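Local coordinates for protein N-acetylmuramoyl-L-alanine amidase AmiD (Escherichia coli, PDB 2WKX) that hydrolyses the amide link between N-acetylmuramoyl residues and L-amino acids in cell-wall glycopeptides, using a single zinc ion, at residues A[29-34]-A[147-152]; A[33-38]-A[159-164]. All blocks are in the same frame, centred on the assembly; numbering follows the deposited sequence.

Interaction 1: residues A[29-34]-A[147-152]; sequences IKVLVI and NVVAHA. With ZN (zinc ion), chain B.
With CG1 trans to the backbone N (chi1 173°), Val31 brings this methyl up to the carbonyl oxygen of Asn147 and against Val149, where a chi1 of -56° turns CG1 anti to the carbonyl carbon and leaves CG2 between the backbone N and the carbonyl carbon. Val31 CG1 and Val149 CG2 meet at 3.7 Å, the two side chains crossing at about a right angle. The same Val149 methyl also touches Val33 CG2, so one branch meets two residues of the neighbouring strand. On the other face of the sheet Leu32 CD2 rests more loosely on Val148 CG1, 4.2 Å away, and Trp168 covers Val148 and Ile34. These contacts ride on two parallel strands, 31-34 and 148-150, the latter being the last strand of the central mixed sheet of the amidase fold within this chain. Leu32 bonds through N to Asn147 O and through O to Val149 N, both at 2.9 Å and nearly straight. Ile34 N donates to Val149 O at 2.8 Å, while Ile34 O receives the first helical N-H beyond the strand, His151 N, in a longer bond of 3.1 Å whose donor is tilted from the carbonyl plane. That bond spans the turn from strand to helix, at whose N-cap stands Ala150, just where Val33 CG1 packs beside His151 CB. The imidazole extends from here to give ND1 to the zinc ion at 2.1 Å, while NE2 is held by Ala85 O. At the far end a water accepts from Asn147 ND2 and donates to Lys30 O, 2.7 Å away.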
ATOM      1  N   ILE A  29      -6.878   1.951   4.685  1.00  8.83           N
ATOM      2  CA  ILE A  29      -6.155   2.701   5.748  1.00  6.99           C
ATOM      3  C   ILE A  29      -5.947   1.779   6.951  1.00  9.01           C
ATOM      4  O   ILE A  29      -6.919   1.298   7.543  1.00  7.28           O
ATOM      5  CB  ILE A  29      -6.914   3.988   6.141  1.00  9.02           C
ATOM      6  CG1 ILE A  29      -6.926   4.971   4.955  1.00  9.57           C
ATOM      7  CG2 ILE A  29      -6.305   4.647   7.394  1.00  8.62           C
ATOM      8  CD1 ILE A  29      -8.065   6.017   5.032  1.00 12.63           C
ATOM      9  N   LYS A  30      -4.681   1.522   7.282  1.00  7.19           N
ATOM     10  CA  LYS A  30      -4.327   0.583   8.362  1.00  9.33           C
ATOM     11  C   LYS A  30      -3.432   1.154   9.476  1.00  6.66           C
ATOM     12  O   LYS A  30      -3.247   0.504  10.517  1.00  6.27           O
ATOM     13  CB  LYS A  30      -3.578  -0.599   7.764  1.00  8.95           C
ATOM     14  CG  LYS A  30      -4.345  -1.305   6.644  1.00 11.82           C
ATOM     15  CD  LYS A  30      -3.483  -2.369   6.036  1.00 15.69           C
ATOM     16  CE  LYS A  30      -4.185  -2.901   4.795  1.00 17.28           C
ATOM     17  NZ  LYS A  30      -3.448  -4.076   4.277  1.00 16.98           N
ATOM     18  N   VAL A  31      -2.855   2.328   9.238  1.00  7.96           N
ATOM     19  CA  VAL A  31      -1.811   2.872  10.124  1.00  6.04           C
ATOM     20  C   VAL A  31      -2.094   4.353  10.350  1.00  6.77           C
ATOM     21  O   VAL A  31      -2.558   5.054   9.441  1.00  8.04           O
ATOM     22  CB  VAL A  31      -0.384   2.670   9.530  1.00  7.20           C
ATOM     23  CG1 VAL A  31       0.691   3.384  10.375  1.00  8.07           C
ATOM     24  CG2 VAL A  31      -0.069   1.146   9.371  1.00  7.05           C
ATOM     25  N   LEU A  32      -1.855   4.803  11.584  1.00  5.08           N
ATOM     26  CA  LEU A  32      -1.962   6.221  11.919  1.00  5.29           C
ATOM     27  C   LEU A  32      -0.573   6.674  12.351  1.00  7.20           C
ATOM     28  O   LEU A  32      -0.024   6.137  13.331  1.00  6.95           O
ATOM     29  CB  LEU A  32      -2.943   6.420  13.085  1.00  6.08           C
ATOM     30  CG  LEU A  32      -3.220   7.855  13.584  1.00  6.30           C
ATOM     31  CD1 LEU A  32      -3.713   8.773  12.430  1.00  6.36           C
ATOM     32  CD2 LEU A  32      -4.252   7.828  14.749  1.00  7.59           C
ATOM     33  N   VAL A  33      -0.018   7.657  11.640  1.00  5.36           N
ATOM     34  CA  VAL A  33       1.373   8.087  11.904  1.00  6.68           C
ATOM     35  C   VAL A  33       1.347   9.456  12.577  1.00  5.82           C
ATOM     36  O   VAL A  33       0.682  10.411  12.088  1.00  7.64           O
ATOM     37  CB  VAL A  33       2.249   8.145  10.621  1.00  6.63           C
ATOM     38  CG1 VAL A  33       3.712   8.506  10.988  1.00  7.87           C
ATOM     39  CG2 VAL A  33       2.183   6.807   9.798  1.00  5.29           C
ATOM     40  N   ILE A  34       2.085   9.567  13.684  1.00  4.76           N
ATOM     41  CA  ILE A  34       2.200  10.828  14.430  1.00  4.66           C
ATOM     42  C   ILE A  34       3.560  11.488  14.133  1.00  7.14           C
ATOM     43  O   ILE A  34       4.622  10.817  14.172  1.00  5.93           O
ATOM     44  CB  ILE A  34       2.019  10.619  15.986  1.00  5.39           C
ATOM     45  CG1 ILE A  34       0.783   9.767  16.303  1.00  7.10           C
ATOM     46  CG2 ILE A  34       2.033  11.973  16.763  1.00  4.87           C
ATOM     47  CD1 ILE A  34      -0.591  10.378  15.807  1.00  6.24           C
ATOM     48  N   ASN A 147      -0.540  -0.303  15.343  1.00  7.90           N
ATOM     49  CA  ASN A 147      -0.445   0.464  14.103  1.00  8.09           C
ATOM     50  C   ASN A 147      -0.700   1.964  14.265  1.00  8.57           C
ATOM     51  O   ASN A 147      -0.869   2.689  13.269  1.00  9.57           O
ATOM     52  CB  ASN A 147      -1.311  -0.194  13.025  1.00  7.90           C
ATOM     53  CG  ASN A 147      -0.724  -1.524  12.579  1.00  9.70           C
ATOM     54  OD1 ASN A 147       0.505  -1.662  12.534  1.00  9.81           O
ATOM     55  ND2 ASN A 147      -1.575  -2.495  12.242  1.00 10.06           N
ATOM     56  N   VAL A 148      -0.689   2.423  15.523  1.00  7.06           N
ATOM     57  CA  VAL A 148      -0.601   3.858  15.827  1.00  7.37           C
ATOM     58  C   VAL A 148       0.896   4.085  16.147  1.00  7.74           C
ATOM     59  O   VAL A 148       1.406   3.620  17.173  1.00  8.87           O
ATOM     60  CB  VAL A 148      -1.521   4.288  17.002  1.00  7.65           C
ATOM     61  CG1 VAL A 148      -1.438   5.811  17.191  1.00  8.32           C
ATOM     62  CG2 VAL A 148      -2.969   3.813  16.728  1.00  8.88           C
ATOM     63  N   VAL A 149       1.586   4.766  15.243  1.00  7.15           N
ATOM     64  CA  VAL A 149       3.058   4.760  15.236  1.00  7.87           C
ATOM     65  C   VAL A 149       3.698   6.142  15.164  1.00  8.23           C
ATOM     66  O   VAL A 149       3.069   7.122  14.730  1.00  7.89           O
ATOM     67  CB  VAL A 149       3.645   3.854  14.113  1.00  7.01           C
ATOM     68  CG1 VAL A 149       3.092   2.423  14.264  1.00  9.60           C
ATOM     69  CG2 VAL A 149       3.308   4.433  12.712  1.00  5.49           C
ATOM     70  N   ALA A 150       4.948   6.196  15.628  1.00  8.11           N
ATOM     71  CA  ALA A 150       5.828   7.355  15.420  1.00  9.48           C
ATOM     72  C   ALA A 150       6.309   7.332  13.966  1.00  6.27           C
ATOM     73  O   ALA A 150       6.523   6.257  13.384  1.00  7.31           O
ATOM     74  CB  ALA A 150       7.053   7.274  16.356  1.00  7.11           C
ATOM     75  N   HIS A 151       6.505   8.508  13.364  1.00  5.14           N
ATOM     76  CA  HIS A 151       7.279   8.534  12.115  1.00  6.09           C
ATOM     77  C   HIS A 151       8.636   7.796  12.270  1.00  6.15           C
ATOM     78  O   HIS A 151       9.094   7.062  11.380  1.00  5.07           O
ATOM     79  CB  HIS A 151       7.487   9.979  11.648  1.00  6.61           C
ATOM     80  CG  HIS A 151       7.875  10.084  10.202  1.00  7.09           C
ATOM     81  ND1 HIS A 151       8.128  11.292   9.598  1.00  7.12           N
ATOM     82  CD2 HIS A 151       8.078   9.136   9.250  1.00  6.88           C
ATOM     83  CE1 HIS A 151       8.426  11.097   8.327  1.00  8.23           C
ATOM     84  NE2 HIS A 151       8.437   9.796   8.093  1.00  6.64           N
ATOM     85  N   ALA A 152       9.278   7.957  13.421  1.00  6.39           N
ATOM     86  CA  ALA A 152      10.553   7.297  13.707  1.00  5.85           C
ATOM     87  C   ALA A 152      10.443   5.767  13.686  1.00  8.28           C
ATOM     88  O   ALA A 152      11.409   5.093  13.349  1.00  6.96           O
ATOM     89  CB  ALA A 152      11.041   7.748  15.108  1.00  6.24           C
TER
HETATM   90 ZN    ZN B 300       7.475  13.049  10.563  1.00 11.20          ZN
HETATM   91  O   HOH W   1      -4.297  -1.576  11.825  1.00 12.21           O

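Interaction 2: residues A[33-38]-A[159-164]. With ZN (zinc ion), chain B.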
ATOM      1  N   VAL A  33      -0.018   7.657  11.640  1.00  5.36           N
ATOM      2  CA  VAL A  33       1.373   8.087  11.904  1.00  6.68           C
ATOM      3  C   VAL A  33       1.347   9.456  12.577  1.00  5.82           C
ATOM      4  O   VAL A  33       0.682  10.411  12.088  1.00  7.64           O
ATOM      5  CB  VAL A  33       2.249   8.145  10.621  1.00  6.63           C
ATOM      6  CG1 VAL A  33       3.712   8.506  10.988  1.00  7.87           C
ATOM      7  CG2 VAL A  33       2.183   6.807   9.798  1.00  5.29           C
ATOM      8  N   ILE A  34       2.085   9.567  13.684  1.00  4.76           N
ATOM      9  CA  ILE A  34       2.200  10.828  14.430  1.00  4.66           C
ATOM     10  C   ILE A  34       3.560  11.488  14.133  1.00  7.14           C
ATOM     11  O   ILE A  34       4.622  10.817  14.172  1.00  5.93           O
ATOM     12  CB  ILE A  34       2.019  10.619  15.986  1.00  5.39           C
ATOM     13  CG1 ILE A  34       0.783   9.767  16.303  1.00  7.10           C
ATOM     14  CG2 ILE A  34       2.033  11.973  16.763  1.00  4.87           C
ATOM     15  CD1 ILE A  34      -0.591  10.378  15.807  1.00  6.24           C
ATOM     16  N   HIS A  35       3.499  12.780  13.843  1.00  5.51           N
ATOM     17  CA  HIS A  35       4.655  13.606  13.480  1.00  7.64           C
ATOM     18  C   HIS A  35       4.730  14.849  14.371  1.00  7.56           C
ATOM     19  O   HIS A  35       3.725  15.274  14.967  1.00  8.31           O
ATOM     20  CB  HIS A  35       4.520  14.142  12.032  1.00  6.52           C
ATOM     21  CG  HIS A  35       4.346  13.092  10.978  1.00  6.49           C
ATOM     22  ND1 HIS A  35       5.414  12.577  10.272  1.00  6.78           N
ATOM     23  CD2 HIS A  35       3.231  12.501  10.471  1.00  7.10           C
ATOM     24  CE1 HIS A  35       4.969  11.679   9.406  1.00  5.99           C
ATOM     25  NE2 HIS A  35       3.648  11.629   9.491  1.00  6.41           N
ATOM     26  N   TYR A  36       5.916  15.452  14.451  1.00  6.37           N
ATOM     27  CA  TYR A  36       5.981  16.882  14.792  1.00  6.82           C
ATOM     28  C   TYR A  36       6.433  17.694  13.577  1.00  6.43           C
ATOM     29  O   TYR A  36       7.098  17.177  12.655  1.00  6.78           O
ATOM     30  CB  TYR A  36       6.827  17.209  16.047  1.00  7.02           C
ATOM     31  CG  TYR A  36       8.265  16.696  16.095  1.00  8.02           C
ATOM     32  CD1 TYR A  36       9.206  17.025  15.109  1.00  7.16           C
ATOM     33  CD2 TYR A  36       8.691  15.911  17.173  1.00  7.69           C
ATOM     34  CE1 TYR A  36      10.536  16.553  15.167  1.00  9.31           C
ATOM     35  CE2 TYR A  36      10.025  15.443  17.256  1.00  8.17           C
ATOM     36  CZ  TYR A  36      10.934  15.765  16.242  1.00 10.73           C
ATOM     37  OH  TYR A  36      12.224  15.284  16.291  1.00 12.31           O
ATOM     38  N   THR A  37       6.073  18.974  13.568  1.00  8.07           N
ATOM     39  CA  THR A  37       6.338  19.827  12.410  1.00  8.37           C
ATOM     40  C   THR A  37       7.742  20.432  12.445  1.00  8.69           C
ATOM     41  O   THR A  37       8.264  20.851  11.399  1.00 10.10           O
ATOM     42  CB  THR A  37       5.344  21.024  12.338  1.00  6.21           C
ATOM     43  OG1 THR A  37       5.462  21.812  13.526  1.00  7.73           O
ATOM     44  CG2 THR A  37       3.865  20.565  12.194  1.00  6.12           C
ATOM     45  N   ALA A  38       8.331  20.506  13.640  1.00  6.30           N
ATOM     46  CA  ALA A  38       9.576  21.277  13.871  1.00  7.71           C
ATOM     47  C   ALA A  38       9.476  22.718  13.314  1.00 11.44           C
ATOM     48  O   ALA A  38      10.461  23.263  12.795  1.00 10.17           O
ATOM     49  CB  ALA A  38      10.783  20.512  13.285  1.00 10.29           C
ATOM     50  N   LYS A 159      14.303   9.589  10.893  1.00  8.27           N
ATOM     51  CA  LYS A 159      13.380  10.428  11.668  1.00  9.04           C
ATOM     52  C   LYS A 159      13.372  10.089  13.151  1.00  9.98           C
ATOM     53  O   LYS A 159      13.568   8.922  13.511  1.00  7.04           O
ATOM     54  CB  LYS A 159      11.940  10.267  11.134  1.00  8.80           C
ATOM     55  CG  LYS A 159      11.744  10.723   9.674  1.00  7.00           C
ATOM     56  CD  LYS A 159      11.993  12.252   9.588  1.00 12.55           C
ATOM     57  CE  LYS A 159      11.778  12.784   8.192  1.00 16.87           C
ATOM     58  NZ  LYS A 159      11.776  14.288   8.344  1.00 14.36           N
ATOM     59  N   ASP A 160      13.092  11.110  13.973  1.00  7.90           N
ATOM     60  CA  ASP A 160      12.936  10.969  15.428  1.00  7.78           C
ATOM     61  C   ASP A 160      11.502  11.230  15.924  1.00  9.02           C
ATOM     62  O   ASP A 160      11.195  10.900  17.069  1.00  7.31           O
ATOM     63  CB  ASP A 160      13.825  11.994  16.168  1.00  9.22           C
ATOM     64  CG  ASP A 160      15.311  11.648  16.135  1.00 14.55           C
ATOM     65  OD1 ASP A 160      15.729  10.592  15.605  1.00 12.21           O
ATOM     66  OD2 ASP A 160      16.069  12.486  16.670  1.00 16.52           O
ATOM     67  N   ASP A 161      10.672  11.863  15.092  1.00  8.98           N
ATOM     68  CA  ASP A 161       9.361  12.383  15.527  1.00  7.63           C
ATOM     69  C   ASP A 161       8.332  11.296  15.828  1.00  6.91           C
ATOM     70  O   ASP A 161       8.321  10.284  15.125  1.00  6.09           O
ATOM     71  CB  ASP A 161       8.817  13.484  14.575  1.00  7.00           C
ATOM     72  CG  ASP A 161       8.698  13.048  13.096  1.00  8.20           C
ATOM     73  OD1 ASP A 161       7.651  13.370  12.477  1.00  8.30           O
ATOM     74  OD2 ASP A 161       9.625  12.439  12.523  1.00  5.52           O
ATOM     75  N   PRO A 162       7.441  11.516  16.837  1.00  7.67           N
ATOM     76  CA  PRO A 162       7.311  12.737  17.677  1.00  7.88           C
ATOM     77  C   PRO A 162       8.262  12.813  18.893  1.00  7.28           C
ATOM     78  O   PRO A 162       8.149  13.747  19.676  1.00  7.05           O
ATOM     79  CB  PRO A 162       5.841  12.704  18.130  1.00  8.30           C
ATOM     80  CG  PRO A 162       5.532  11.199  18.237  1.00  9.02           C
ATOM     81  CD  PRO A 162       6.388  10.523  17.137  1.00  6.79           C
ATOM     82  N   GLY A 163       9.173  11.838  19.008  1.00  7.82           N
ATOM     83  CA  GLY A 163      10.252  11.932  19.999  1.00  9.01           C
ATOM     84  C   GLY A 163       9.934  11.463  21.409  1.00  6.80           C
ATOM     85  O   GLY A 163       8.807  11.036  21.690  1.00  8.71           O
ATOM     86  N   PRO A 164      10.944  11.522  22.299  1.00  7.45           N
ATOM     87  CA  PRO A 164      10.856  10.890  23.627  1.00  8.87           C
ATOM     88  C   PRO A 164       9.990  11.624  24.668  1.00  9.78           C
ATOM     89  O   PRO A 164       9.861  11.114  25.789  1.00 11.75           O
ATOM     90  CB  PRO A 164      12.320  10.825  24.079  1.00  8.59           C
ATOM     91  CG  PRO A 164      12.958  12.062  23.448  1.00  9.27           C
ATOM     92  CD  PRO A 164      12.251  12.167  22.073  1.00  6.87           C
TER
HETATM   93 ZN    ZN B 300       7.475  13.049  10.563  1.00 11.20          ZN
HETATM   94  O   HOH W   2      13.115  14.082  13.145  1.00 15.50           O
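The loop 159-164 runs past the end of strand 31-36 without pairing as a strand, coming nearest at His35 and Pro162, whose CA atoms are 5.0 Å apart, and bending through a cis peptide bond between Asp161 and Pro162. Asp161 CB sits squarely over the centre of the Tyr36 ring, 3.3 Å from the centroid, in a CH-pi contact. A chi1 of 56° turns the carboxylate of this residue between its backbone N and carbonyl carbon, toward the zinc ion, which OD1 binds at 1.9 Å; Tyr36 N gives OD1 a weak, bent hydrogen bond of 3.4 Å. His35 brings ND1 to the metal at 2.1 Å, its ring edge facing Asp161 OD1. Together with His151 they form the His-His-Asp zinc site of the amidase 2 family, and His84 ND1 is hydrogen-bonded to His35 NE2 as a second-shell partner. Pro162 O lies at the edge of the Tyr36 ring, in its plane, 3.4 Å from CD2. Replacing Tyr36 by an alanine would probably open a gap beside Asp161 CB and Pro162 O, and leave the metal-binding carboxylate freer to shift. One residue before His35, Ile34 CG2 packs obliquely on Pro162 CG at 3.9 Å. Outside the pair, Arg225 forms a salt bridge with Asp160 OD1, and Phe119 covers parts of both Asp160 and Tyr36, the latter probably contributing to substrate binding.

Interactions 1 and 2, their centres 11 Å apart, use overlapping parts of strand 31-36, with Val33 and Ile34 in common, and converge on one zinc ion. Interaction 1 delivers His151 from the start of a helix, whereas interaction 2 supplies His35 from the strand and Asp161 from the loop. At the metal His151 ND1 and His35 ND1 are 3.1 Å apart, and their rings stand at about 75° to each other. A probable hydrogen bond of 3.0 Å from Ala152 N to Asp161 O ties the helix to the loop directly. Glu104, the proton acceptor, touches His35 from the adjacent strand 100-105, and Lys159, the transition-state stabiliser, packs against His151, placing both beside this metal site.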